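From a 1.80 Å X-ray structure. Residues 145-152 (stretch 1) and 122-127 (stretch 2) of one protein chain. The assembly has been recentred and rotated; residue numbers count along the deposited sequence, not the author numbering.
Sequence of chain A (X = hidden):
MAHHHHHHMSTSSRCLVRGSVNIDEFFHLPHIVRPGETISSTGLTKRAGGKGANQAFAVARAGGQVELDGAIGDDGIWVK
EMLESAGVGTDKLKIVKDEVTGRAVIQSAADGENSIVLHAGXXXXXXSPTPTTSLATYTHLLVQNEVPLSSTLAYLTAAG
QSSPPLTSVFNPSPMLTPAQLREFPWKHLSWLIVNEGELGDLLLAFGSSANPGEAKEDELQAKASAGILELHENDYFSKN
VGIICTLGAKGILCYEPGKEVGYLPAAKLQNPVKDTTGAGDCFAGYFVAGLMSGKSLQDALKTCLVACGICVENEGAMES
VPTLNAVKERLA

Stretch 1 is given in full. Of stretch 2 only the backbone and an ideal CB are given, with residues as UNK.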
ATOM      1  N   ASN A 145      -4.408 -12.119   1.700  1.00 17.25           N
ATOM      2  CA  ASN A 145      -4.024 -11.425   0.474  1.00 16.79           C
ATOM      3  C   ASN A 145      -5.238 -11.053  -0.366  1.00 16.17           C
ATOM      4  O   ASN A 145      -5.150 -11.038  -1.594  1.00 17.54           O
ATOM      5  CB  ASN A 145      -3.046 -12.265  -0.378  1.00 15.13           C
ATOM      6  CG  ASN A 145      -2.371 -11.444  -1.493  1.00 18.88           C
ATOM      7  OD1 ASN A 145      -2.004 -10.281  -1.282  1.00 16.89           O
ATOM      8  ND2 ASN A 145      -2.209 -12.047  -2.690  1.00 16.88           N
ATOM      9  N   GLU A 146      -6.363 -10.730   0.265  1.00 14.08           N
ATOM     10  CA  GLU A 146      -7.556 -10.339  -0.488  1.00 14.94           C
ATOM     11  C   GLU A 146      -7.793  -8.836  -0.474  1.00 19.08           C
ATOM     12  O   GLU A 146      -8.890  -8.397  -0.848  1.00 17.46           O
ATOM     13  CB  GLU A 146      -8.804 -11.055   0.050  1.00 17.54           C
ATOM     14  CG  GLU A 146      -8.789 -12.558  -0.243  1.00 18.62           C
ATOM     15  CD  GLU A 146     -10.063 -13.303   0.152  1.00 19.55           C
ATOM     16  OE1 GLU A 146     -10.831 -12.829   1.030  1.00 23.39           O
ATOM     17  OE2 GLU A 146     -10.263 -14.416  -0.401  1.00 21.35           O
ATOM     18  N   VAL A 147      -6.819  -8.053  -0.008  1.00 17.35           N
ATOM     19  CA  VAL A 147      -6.839  -6.594  -0.068  1.00 17.02           C
ATOM     20  C   VAL A 147      -5.572  -6.166  -0.797  1.00 18.77           C
ATOM     21  O   VAL A 147      -4.743  -7.045  -1.115  1.00 18.57           O
ATOM     22  CB  VAL A 147      -6.960  -5.982   1.343  1.00 16.78           C
ATOM     23  CG1 VAL A 147      -8.185  -6.587   2.029  1.00 19.75           C
ATOM     24  CG2 VAL A 147      -5.674  -6.238   2.183  1.00 16.99           C
ATOM     25  N   PRO A 148      -5.366  -4.865  -1.100  1.00 17.29           N
ATOM     26  CA  PRO A 148      -4.204  -4.491  -1.913  1.00 14.30           C
ATOM     27  C   PRO A 148      -2.939  -4.897  -1.196  1.00 18.61           C
ATOM     28  O   PRO A 148      -2.806  -4.673   0.009  1.00 16.22           O
ATOM     29  CB  PRO A 148      -4.294  -2.957  -2.014  1.00 18.05           C
ATOM     30  CG  PRO A 148      -5.787  -2.685  -1.886  1.00 18.23           C
ATOM     31  CD  PRO A 148      -6.254  -3.699  -0.863  1.00 14.88           C
ATOM     32  N   LEU A 149      -2.003  -5.491  -1.945  1.00 16.66           N
ATOM     33  CA  LEU A 149      -0.812  -6.024  -1.278  1.00 15.92           C
ATOM     34  C   LEU A 149      -0.039  -4.920  -0.572  1.00 14.25           C
ATOM     35  O   LEU A 149       0.540  -5.145   0.495  1.00 16.18           O
ATOM     36  CB  LEU A 149       0.092  -6.737  -2.279  1.00 15.91           C
ATOM     37  CG  LEU A 149       1.403  -7.337  -1.709  1.00 15.83           C
ATOM     38  CD1 LEU A 149       1.107  -8.339  -0.589  1.00 18.07           C
ATOM     39  CD2 LEU A 149       2.229  -7.995  -2.875  1.00 16.11           C
ATOM     40  N   SER A 150       0.012  -3.715  -1.160  1.00 16.51           N
ATOM     41  CA  SER A 150       0.753  -2.650  -0.506  1.00 15.07           C
ATOM     42  C   SER A 150       0.204  -2.379   0.889  1.00 17.26           C
ATOM     43  O   SER A 150       0.966  -1.990   1.792  1.00 16.08           O
ATOM     44  CB  SER A 150       0.742  -1.364  -1.341  1.00 22.78           C
ATOM     45  OG  SER A 150      -0.560  -0.812  -1.448  1.00 20.32           O
ATOM     46  N   SER A 151      -1.105  -2.556   1.080  1.00 16.16           N
ATOM     47  CA  SER A 151      -1.698  -2.307   2.400  1.00 19.28           C
ATOM     48  C   SER A 151      -1.307  -3.412   3.372  1.00 19.09           C
ATOM     49  O   SER A 151      -0.853  -3.141   4.492  1.00 19.30           O
ATOM     50  CB  SER A 151      -3.222  -2.165   2.266  1.00 22.52           C
ATOM     51  OG  SER A 151      -3.837  -1.777   3.502  1.00 21.45           O
ATOM     52  N   THR A 152      -1.417  -4.672   2.944  1.00 16.93           N
ATOM     53  CA  THR A 152      -0.907  -5.766   3.764  1.00 17.68           C
ATOM     54  C   THR A 152       0.569  -5.546   4.122  1.00 19.38           C
ATOM     55  O   THR A 152       0.966  -5.697   5.282  1.00 19.78           O
ATOM     56  CB  THR A 152      -1.110  -7.090   3.032  1.00 16.69           C
ATOM     57  OG1 THR A 152      -2.516  -7.365   2.903  1.00 17.23           O
ATOM     58  CG2 THR A 152      -0.402  -8.259   3.775  1.00 17.49           C
ATOM     59  N   UNK A 122     -15.186  -3.424  -2.609  1.00 21.11           N
ATOM     60  CA  UNK A 122     -14.726  -2.551  -1.531  1.00 21.87           C
ATOM     61  C   UNK A 122     -13.474  -3.062  -0.841  1.00 19.71           C
ATOM     62  O   UNK A 122     -12.801  -2.286  -0.148  1.00 17.36           O
ATOM     63  CB  UNK A 122     -15.838  -2.377  -0.495  1.00 21.87           C
ATOM     64  N   UNK A 123     -13.116  -4.335  -1.018  1.00 17.74           N
ATOM     65  CA  UNK A 123     -11.905  -4.814  -0.359  1.00 18.18           C
ATOM     66  C   UNK A 123     -10.661  -4.103  -0.861  1.00 18.14           C
ATOM     67  O   UNK A 123      -9.651  -4.067  -0.137  1.00 18.96           O
ATOM     68  CB  UNK A 123     -11.755  -6.323  -0.565  1.00 18.18           C
ATOM     69  N   UNK A 124     -10.706  -3.529  -2.066  1.00 17.10           N
ATOM     70  CA  UNK A 124      -9.572  -2.779  -2.602  1.00 16.57           C
ATOM     71  C   UNK A 124      -9.760  -1.272  -2.489  1.00 23.40           C
ATOM     72  O   UNK A 124      -9.022  -0.507  -3.124  1.00 21.48           O
ATOM     73  CB  UNK A 124      -9.343  -3.157  -4.067  1.00 16.57           C
ATOM     74  N   UNK A 125     -10.712  -0.833  -1.683  1.00 18.74           N
ATOM     75  CA  UNK A 125     -10.875   0.588  -1.394  1.00 17.14           C
ATOM     76  C   UNK A 125      -9.896   1.039  -0.327  1.00 19.96           C
ATOM     77  O   UNK A 125      -9.704   0.366   0.686  1.00 19.12           O
ATOM     78  CB  UNK A 125     -12.309   0.886  -0.952  1.00 17.14           C
ATOM     79  N   UNK A 126      -9.282   2.189  -0.562  1.00 21.82           N
ATOM     80  CA  UNK A 126      -8.467   2.845   0.431  1.00 22.88           C
ATOM     81  C   UNK A 126      -8.972   4.276   0.537  1.00 19.59           C
ATOM     82  O   UNK A 126      -9.112   4.971  -0.488  1.00 18.87           O
ATOM     83  CB  UNK A 126      -6.980   2.788   0.074  1.00 22.88           C
ATOM     84  N   UNK A 127      -9.266   4.759   1.736  1.00 21.02           N
ATOM     85  CA  UNK A 127      -9.810   6.114   1.862  1.00 20.63           C
ATOM     86  C   UNK A 127      -8.746   7.172   1.659  1.00 21.55           C
ATOM     87  O   UNK A 127      -7.577   6.984   2.011  1.00 23.17           O
ATOM     88  CB  UNK A 127     -10.463   6.300   3.233  1.00 20.63           C
TER

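Position 122 sits at the far end of the segment, its ideal CB with nothing of stretch 1 within 5.5 Å. Phi/psi of -64/-16 suits a helical turn, and the contact sets no further condition, so almost any residue that tolerates such a turn would do. The deposited residue is A122; its part is played by the backbone, where its O accepts a hydrogen bond from the N of position 125 at 3.0 Å and closes the turn.

Position 123 is still helical, at -64/-23, and its CA-to-CB bond runs sideways to stretch 1. The ideal CB lies 3.5 Å from E146 O and 4.4 Å from V147 CG1, so the root of the side chain is already packed against backbone and a valine methyl. What follows CB can lead away from these atoms, so stretch 1 limits the root of the side chain more than its end. Alanine would fit, as would a slender polar or a longer flexible chain. The residue is N123, with chi1 in m. Its amide group turns away from V147 and finds its hydrogen bonds elsewhere in the structure, while the CB of N123 keeps its 3.5 Å approach to E146 O. The backbone contributes as well: N123 O lies 3.6 Å from V147 CB and 3.5 Å from P148 CD, a snug fit of carbonyl against carbon.

Position 124 lies close alongside the backbone of V147, the CA of position 124 being 5.3 Å from V147 CA. Its CB points sideways, 4.2 Å from P148 CG. Beside it runs the backbone from E146 to P148, with a proline ring at the end: a surface of flat peptide and CH groups that invites a broad, flat side chain. Phenylalanine, tyrosine, histidine or tryptophan could be considered, and the carbonyls of N145 and V147 farther along favour a polar tip. The residue is Y124. Chi1 of -94° lies between wells, and the ring is laid along the chain, with P148 CG 3.8 Å from the ring centroid and 19° off the normal, a CH-pi contact over the face. E146 O comes up at the ring edge, 3.7 Å from Y124 CE1. At the tip, a water bridges the two stretches: it is 2.5 Å from Y124 OH and donates to N145 O at 2.8 Å.

Position 125 points away, with phi/psi of -81/136, so stretch 1 asks nothing of it and many residues would serve. It is Y125, whose ring stays clear while its N makes the hydrogen bond to A122 O.

Position 126, extended at -128/129, points toward stretch 1, but its ideal CB finds nothing within 5.5 Å. A gap remains before P148 and S151, and a mid-sized apolar chain such as leucine, isoleucine or methionine could span it. L126, with chi1 m and chi2 t, does so: CD1 comes 4.5 Å from P148 CG, and CD2 4.2 Å from S151 OG.

Position 127 is out of reach, and its phi of -75° admits proline among many others; P127 is deposited.

Stretch 2 (122-127) ANYYLP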
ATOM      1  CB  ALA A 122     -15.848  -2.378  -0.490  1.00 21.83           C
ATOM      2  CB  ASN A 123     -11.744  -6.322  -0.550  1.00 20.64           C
ATOM      3  CG  ASN A 123     -12.722  -7.106   0.266  1.00 20.72           C
ATOM      4  OD1 ASN A 123     -12.940  -6.798   1.445  1.00 19.31           O
ATOM      5  ND2 ASN A 123     -13.349  -8.124  -0.353  1.00 20.36           N
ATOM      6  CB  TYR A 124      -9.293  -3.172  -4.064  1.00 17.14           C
ATOM      7  CG  TYR A 124      -8.252  -4.261  -4.191  1.00 18.70           C
ATOM      8  CD1 TYR A 124      -8.380  -5.459  -3.505  1.00 15.59           C
ATOM      9  CD2 TYR A 124      -7.125  -4.073  -4.989  1.00 21.27           C
ATOM     10  CE1 TYR A 124      -7.410  -6.449  -3.616  1.00 15.99           C
ATOM     11  CE2 TYR A 124      -6.158  -5.055  -5.120  1.00 19.27           C
ATOM     12  CZ  TYR A 124      -6.308  -6.237  -4.438  1.00 17.40           C
ATOM     13  OH  TYR A 124      -5.332  -7.208  -4.545  1.00 22.10           O
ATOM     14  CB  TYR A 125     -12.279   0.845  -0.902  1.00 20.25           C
ATOM     15  CG  TYR A 125     -12.515   2.228  -0.318  1.00 20.89           C
ATOM     16  CD1 TYR A 125     -12.810   3.318  -1.149  1.00 25.73           C
ATOM     17  CD2 TYR A 125     -12.498   2.436   1.059  1.00 20.67           C
ATOM     18  CE1 TYR A 125     -13.079   4.584  -0.614  1.00 28.82           C
ATOM     19  CE2 TYR A 125     -12.783   3.718   1.598  1.00 25.43           C
ATOM     20  CZ  TYR A 125     -13.047   4.772   0.759  1.00 26.89           C
ATOM     21  OH  TYR A 125     -13.316   6.034   1.291  1.00 30.29           O
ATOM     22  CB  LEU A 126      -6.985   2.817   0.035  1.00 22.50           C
ATOM     23  CG  LEU A 126      -6.387   1.418   0.086  1.00 26.07           C
ATOM     24  CD1 LEU A 126      -4.954   1.451  -0.423  1.00 29.48           C
ATOM     25  CD2 LEU A 126      -6.438   0.910   1.496  1.00 24.13           C
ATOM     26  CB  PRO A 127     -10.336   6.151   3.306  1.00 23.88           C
ATOM     27  CG  PRO A 127      -9.453   5.169   4.036  1.00 21.72           C
ATOM     28  CD  PRO A 127      -9.243   4.040   3.023  1.00 22.43           C
TER
HETATM   29  O   HOH W   1      -6.014  -9.553  -3.831  1.00 21.69           O
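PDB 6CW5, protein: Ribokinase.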